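Local atomic coordinates of ammonium transporter (Kuenenia stuttgartiensis, PDB entry 6EU6), a protein that probably senses ammonium at the membrane and passes the signal on, as an ammonium transporter-family sensor linked to a histidine kinase. Residues S172-M184 / A367-L380. Numbering follows the deposited sequence.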
# COMPACT_ATOMS: atom_id res chain seq x y z
N SER A 172 -8.19 5.44 22.44
CA SER A 172 -9.22 6.03 23.36
C SER A 172 -9.08 7.52 23.47
O SER A 172 -10.09 8.28 23.41
CB SER A 172 -9.22 5.36 24.73
OG SER A 172 -9.63 4.01 24.56
N ILE A 173 -7.86 8.00 23.57
CA ILE A 173 -7.67 9.45 23.63
C ILE A 173 -8.27 10.16 22.44
O ILE A 173 -9.01 11.14 22.58
CB ILE A 173 -6.16 9.76 23.74
CG1 ILE A 173 -5.68 9.39 25.17
CG2 ILE A 173 -5.86 11.23 23.42
CD1 ILE A 173 -6.06 10.41 26.27
N GLY A 174 -7.94 9.71 21.23
CA GLY A 174 -8.55 10.27 20.04
C GLY A 174 -10.05 10.07 19.97
O GLY A 174 -10.77 10.98 19.54
N GLY A 175 -10.55 8.91 20.44
CA GLY A 175 -11.96 8.57 20.35
C GLY A 175 -12.81 9.46 21.31
O GLY A 175 -13.89 9.88 20.94
N TRP A 176 -12.32 9.72 22.53
CA TRP A 176 -13.04 10.58 23.49
C TRP A 176 -13.04 12.06 23.07
O TRP A 176 -14.03 12.78 23.24
CB TRP A 176 -12.46 10.41 24.93
CG TRP A 176 -12.51 9.01 25.46
CD1 TRP A 176 -11.54 8.39 26.18
CD2 TRP A 176 -13.54 8.04 25.27
NE1 TRP A 176 -11.90 7.12 26.45
CE2 TRP A 176 -13.13 6.87 25.95
CE3 TRP A 176 -14.81 8.05 24.68
CZ2 TRP A 176 -13.88 5.72 25.98
CZ3 TRP A 176 -15.57 6.90 24.74
CH2 TRP A 176 -15.09 5.76 25.36
N PHE A 177 -11.95 12.50 22.44
CA PHE A 177 -11.93 13.81 21.83
C PHE A 177 -12.95 13.91 20.71
O PHE A 177 -13.71 14.87 20.64
CB PHE A 177 -10.53 14.11 21.31
CG PHE A 177 -10.34 15.53 20.86
CD1 PHE A 177 -10.44 16.59 21.75
CD2 PHE A 177 -10.08 15.81 19.50
CE1 PHE A 177 -10.29 17.92 21.31
CE2 PHE A 177 -9.89 17.12 19.08
CZ PHE A 177 -10.02 18.18 19.99
N ALA A 178 -13.00 12.89 19.86
CA ALA A 178 -13.98 12.81 18.83
C ALA A 178 -15.38 12.83 19.49
O ALA A 178 -16.30 13.41 18.95
CB ALA A 178 -13.82 11.52 18.02
N MET A 179 -15.56 12.10 20.60
CA MET A 179 -16.89 12.03 21.17
C MET A 179 -17.38 13.42 21.66
O MET A 179 -18.55 13.78 21.43
CB MET A 179 -16.93 11.07 22.35
CG MET A 179 -18.30 11.03 22.99
SD MET A 179 -18.33 9.71 24.22
CE MET A 179 -17.93 10.58 25.66
N ALA A 180 -16.50 14.17 22.32
CA ALA A 180 -16.83 15.54 22.65
C ALA A 180 -17.17 16.36 21.45
O ALA A 180 -18.10 17.19 21.44
CB ALA A 180 -15.68 16.19 23.41
N ALA A 181 -16.34 16.24 20.42
CA ALA A 181 -16.62 17.00 19.20
C ALA A 181 -18.01 16.61 18.57
O ALA A 181 -18.79 17.51 18.17
CB ALA A 181 -15.47 16.82 18.20
N ALA A 182 -18.35 15.31 18.53
CA ALA A 182 -19.59 14.91 17.96
C ALA A 182 -20.80 15.49 18.77
O ALA A 182 -21.86 15.81 18.22
CB ALA A 182 -19.71 13.40 17.91
N ILE A 183 -20.62 15.55 20.06
CA ILE A 183 -21.64 16.09 20.96
C ILE A 183 -21.84 17.58 20.73
O ILE A 183 -22.94 18.03 20.55
CB ILE A 183 -21.30 15.86 22.45
CG1 ILE A 183 -21.60 14.41 22.79
CG2 ILE A 183 -22.21 16.68 23.38
CD1 ILE A 183 -21.05 13.98 24.14
N MET A 184 -20.77 18.33 20.73
CA MET A 184 -20.86 19.75 20.55
C MET A 184 -21.29 20.13 19.15
O MET A 184 -21.95 21.15 18.99
CB MET A 184 -19.50 20.35 20.93
CG MET A 184 -19.17 20.17 22.41
SD MET A 184 -20.48 21.01 23.41
CE MET A 184 -20.25 22.63 22.76
N ALA A 367 -7.82 8.91 31.11
CA ALA A 367 -7.83 9.21 29.64
C ALA A 367 -9.16 9.82 29.21
O ALA A 367 -9.23 10.89 28.52
CB ALA A 367 -7.48 7.96 28.81
N PHE A 368 -10.23 9.23 29.72
CA PHE A 368 -11.56 9.77 29.45
C PHE A 368 -11.68 11.13 30.01
O PHE A 368 -12.12 12.04 29.33
CB PHE A 368 -12.67 8.81 29.96
CG PHE A 368 -14.04 9.30 29.69
CD1 PHE A 368 -14.67 9.01 28.50
CD2 PHE A 368 -14.68 10.14 30.61
CE1 PHE A 368 -15.92 9.50 28.21
CE2 PHE A 368 -15.95 10.63 30.31
CZ PHE A 368 -16.58 10.31 29.12
N SER A 369 -11.37 11.30 31.29
CA SER A 369 -11.63 12.60 31.93
C SER A 369 -10.84 13.71 31.27
O SER A 369 -11.34 14.84 31.11
CB SER A 369 -11.28 12.56 33.44
OG SER A 369 -12.04 11.53 34.09
N TRP A 370 -9.57 13.42 30.99
CA TRP A 370 -8.71 14.38 30.34
C TRP A 370 -9.17 14.74 28.90
O TRP A 370 -9.34 15.91 28.58
CB TRP A 370 -7.30 13.80 30.34
CG TRP A 370 -6.18 14.63 29.63
CD1 TRP A 370 -5.50 14.28 28.45
CD2 TRP A 370 -5.57 15.82 30.10
NE1 TRP A 370 -4.53 15.23 28.17
CE2 TRP A 370 -4.58 16.20 29.15
CE3 TRP A 370 -5.82 16.67 31.18
CZ2 TRP A 370 -3.78 17.34 29.32
CZ3 TRP A 370 -5.01 17.81 31.34
CH2 TRP A 370 -4.01 18.14 30.41
N SER A 371 -9.35 13.73 28.03
CA SER A 371 -9.62 13.96 26.64
C SER A 371 -11.07 14.35 26.38
O SER A 371 -11.33 15.34 25.69
CB SER A 371 -9.13 12.75 25.75
OG SER A 371 -9.44 13.02 24.40
N PHE A 372 -12.04 13.65 26.96
CA PHE A 372 -13.42 14.13 26.83
C PHE A 372 -13.58 15.49 27.53
O PHE A 372 -14.19 16.38 27.00
CB PHE A 372 -14.36 13.11 27.41
CG PHE A 372 -15.77 13.45 27.20
CD1 PHE A 372 -16.37 13.29 25.94
CD2 PHE A 372 -16.54 13.94 28.27
CE1 PHE A 372 -17.67 13.68 25.72
CE2 PHE A 372 -17.86 14.31 28.06
CZ PHE A 372 -18.43 14.15 26.79
N GLY A 373 -13.09 15.64 28.76
CA GLY A 373 -13.30 16.91 29.45
C GLY A 373 -12.63 18.12 28.81
O GLY A 373 -13.26 19.17 28.61
N LEU A 374 -11.37 18.01 28.47
CA LEU A 374 -10.75 19.10 27.71
C LEU A 374 -11.34 19.31 26.31
O LEU A 374 -11.35 20.43 25.79
CB LEU A 374 -9.27 18.91 27.55
CG LEU A 374 -8.41 19.32 28.73
CD1 LEU A 374 -6.93 19.03 28.44
CD2 LEU A 374 -8.61 20.83 29.00
N GLY A 375 -11.81 18.24 25.71
CA GLY A 375 -12.43 18.36 24.42
C GLY A 375 -13.72 19.09 24.52
O GLY A 375 -14.00 19.99 23.68
N MET A 376 -14.53 18.75 25.55
CA MET A 376 -15.76 19.56 25.80
C MET A 376 -15.45 21.06 26.00
O MET A 376 -16.08 21.92 25.37
CB MET A 376 -16.58 19.02 26.97
CG MET A 376 -17.30 17.71 26.69
SD MET A 376 -18.52 17.71 25.33
CE MET A 376 -19.75 18.76 26.12
N LEU A 377 -14.46 21.37 26.82
CA LEU A 377 -14.08 22.74 27.06
C LEU A 377 -13.60 23.42 25.78
O LEU A 377 -13.93 24.57 25.46
CB LEU A 377 -13.00 22.79 28.16
CG LEU A 377 -13.66 22.50 29.53
CD1 LEU A 377 -12.71 22.28 30.71
CD2 LEU A 377 -14.61 23.64 29.86
N PHE A 378 -12.82 22.67 25.02
CA PHE A 378 -12.25 23.24 23.78
C PHE A 378 -13.32 23.57 22.81
O PHE A 378 -13.34 24.69 22.30
CB PHE A 378 -11.21 22.31 23.16
CG PHE A 378 -10.69 22.79 21.86
CD1 PHE A 378 -9.69 23.73 21.81
CD2 PHE A 378 -11.27 22.34 20.69
CE1 PHE A 378 -9.25 24.27 20.58
CE2 PHE A 378 -10.80 22.81 19.46
CZ PHE A 378 -9.80 23.80 19.41
N PHE A 379 -14.25 22.64 22.58
CA PHE A 379 -15.31 22.94 21.63
C PHE A 379 -16.36 23.94 22.17
O PHE A 379 -16.98 24.62 21.36
CB PHE A 379 -15.98 21.69 21.06
CG PHE A 379 -15.05 20.95 20.14
CD1 PHE A 379 -14.80 21.46 18.85
CD2 PHE A 379 -14.43 19.81 20.53
CE1 PHE A 379 -13.89 20.85 18.00
CE2 PHE A 379 -13.52 19.17 19.67
CZ PHE A 379 -13.27 19.68 18.40
N LEU A 380 -16.52 24.02 23.49
CA LEU A 380 -17.36 25.06 24.09
C LEU A 380 -16.74 26.40 23.83
O LEU A 380 -17.43 27.30 23.39
CB LEU A 380 -17.52 24.87 25.59
CG LEU A 380 -18.57 23.83 25.98
CD1 LEU A 380 -18.34 23.44 27.43
CD2 LEU A 380 -20.05 24.24 25.75
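Ser371 and Ile173 supply the one polar link between helices 172-184 and 367-380: Ser371 OG donates to Ile173 O at 2.7 Å. The donor stands 16° out of the carbonyl plane, and the same oxygen also accepts the helical N-H of Phe177, so two donors hold it. Ser371 OG reaches this carbonyl because it is anti to its own backbone N.

One to two turns further on the packing is close. The helix axes approach to 7.6 Å. Their signed crossing angle is -33°. Ala180 CB lies 3.5 Å from Met376 N. Gly375 matters here, since a CB on it would press against Phe177 CD1 and Ala180 CB. The Phe177 ring instead fits as a knob among Ser371, Gly375, Phe378 and Phe379, and Ala181 CB meets Phe379 CE2 at 3.4 Å.

Trp176 is a second knob, among Ala367, Phe368, Ser371 and Phe372. Phe368 turns its ring edge onto the indole in a T-shaped pair, planes at 73°, with Phe368 CD1 lying 3.6 Å from Trp176 CD2. An alanine at Trp176 would remove the face beneath this edge and would probably leave the Phe368 ring freer to turn. Phe372 inserts the other way, its edge meeting Ile183 CD1 at 3.7 Å from Phe372 CZ.

Toward Met184 the contact runs out to the surface: bent methionine chains meet, Met184 SD lying 3.6 Å from Met376 CE, beside Leu380. Ile183 there also touches a bound nonyl maltoside detergent. On the buried flank, helix 121-144 covers Ile173, Phe177 and Ser371. Two helices running in the same general direction, crossing and interlocked by knobs-into-holes packing, with small residues at the close approach, fit the all-helical membrane bundle of the ammonium transporter family.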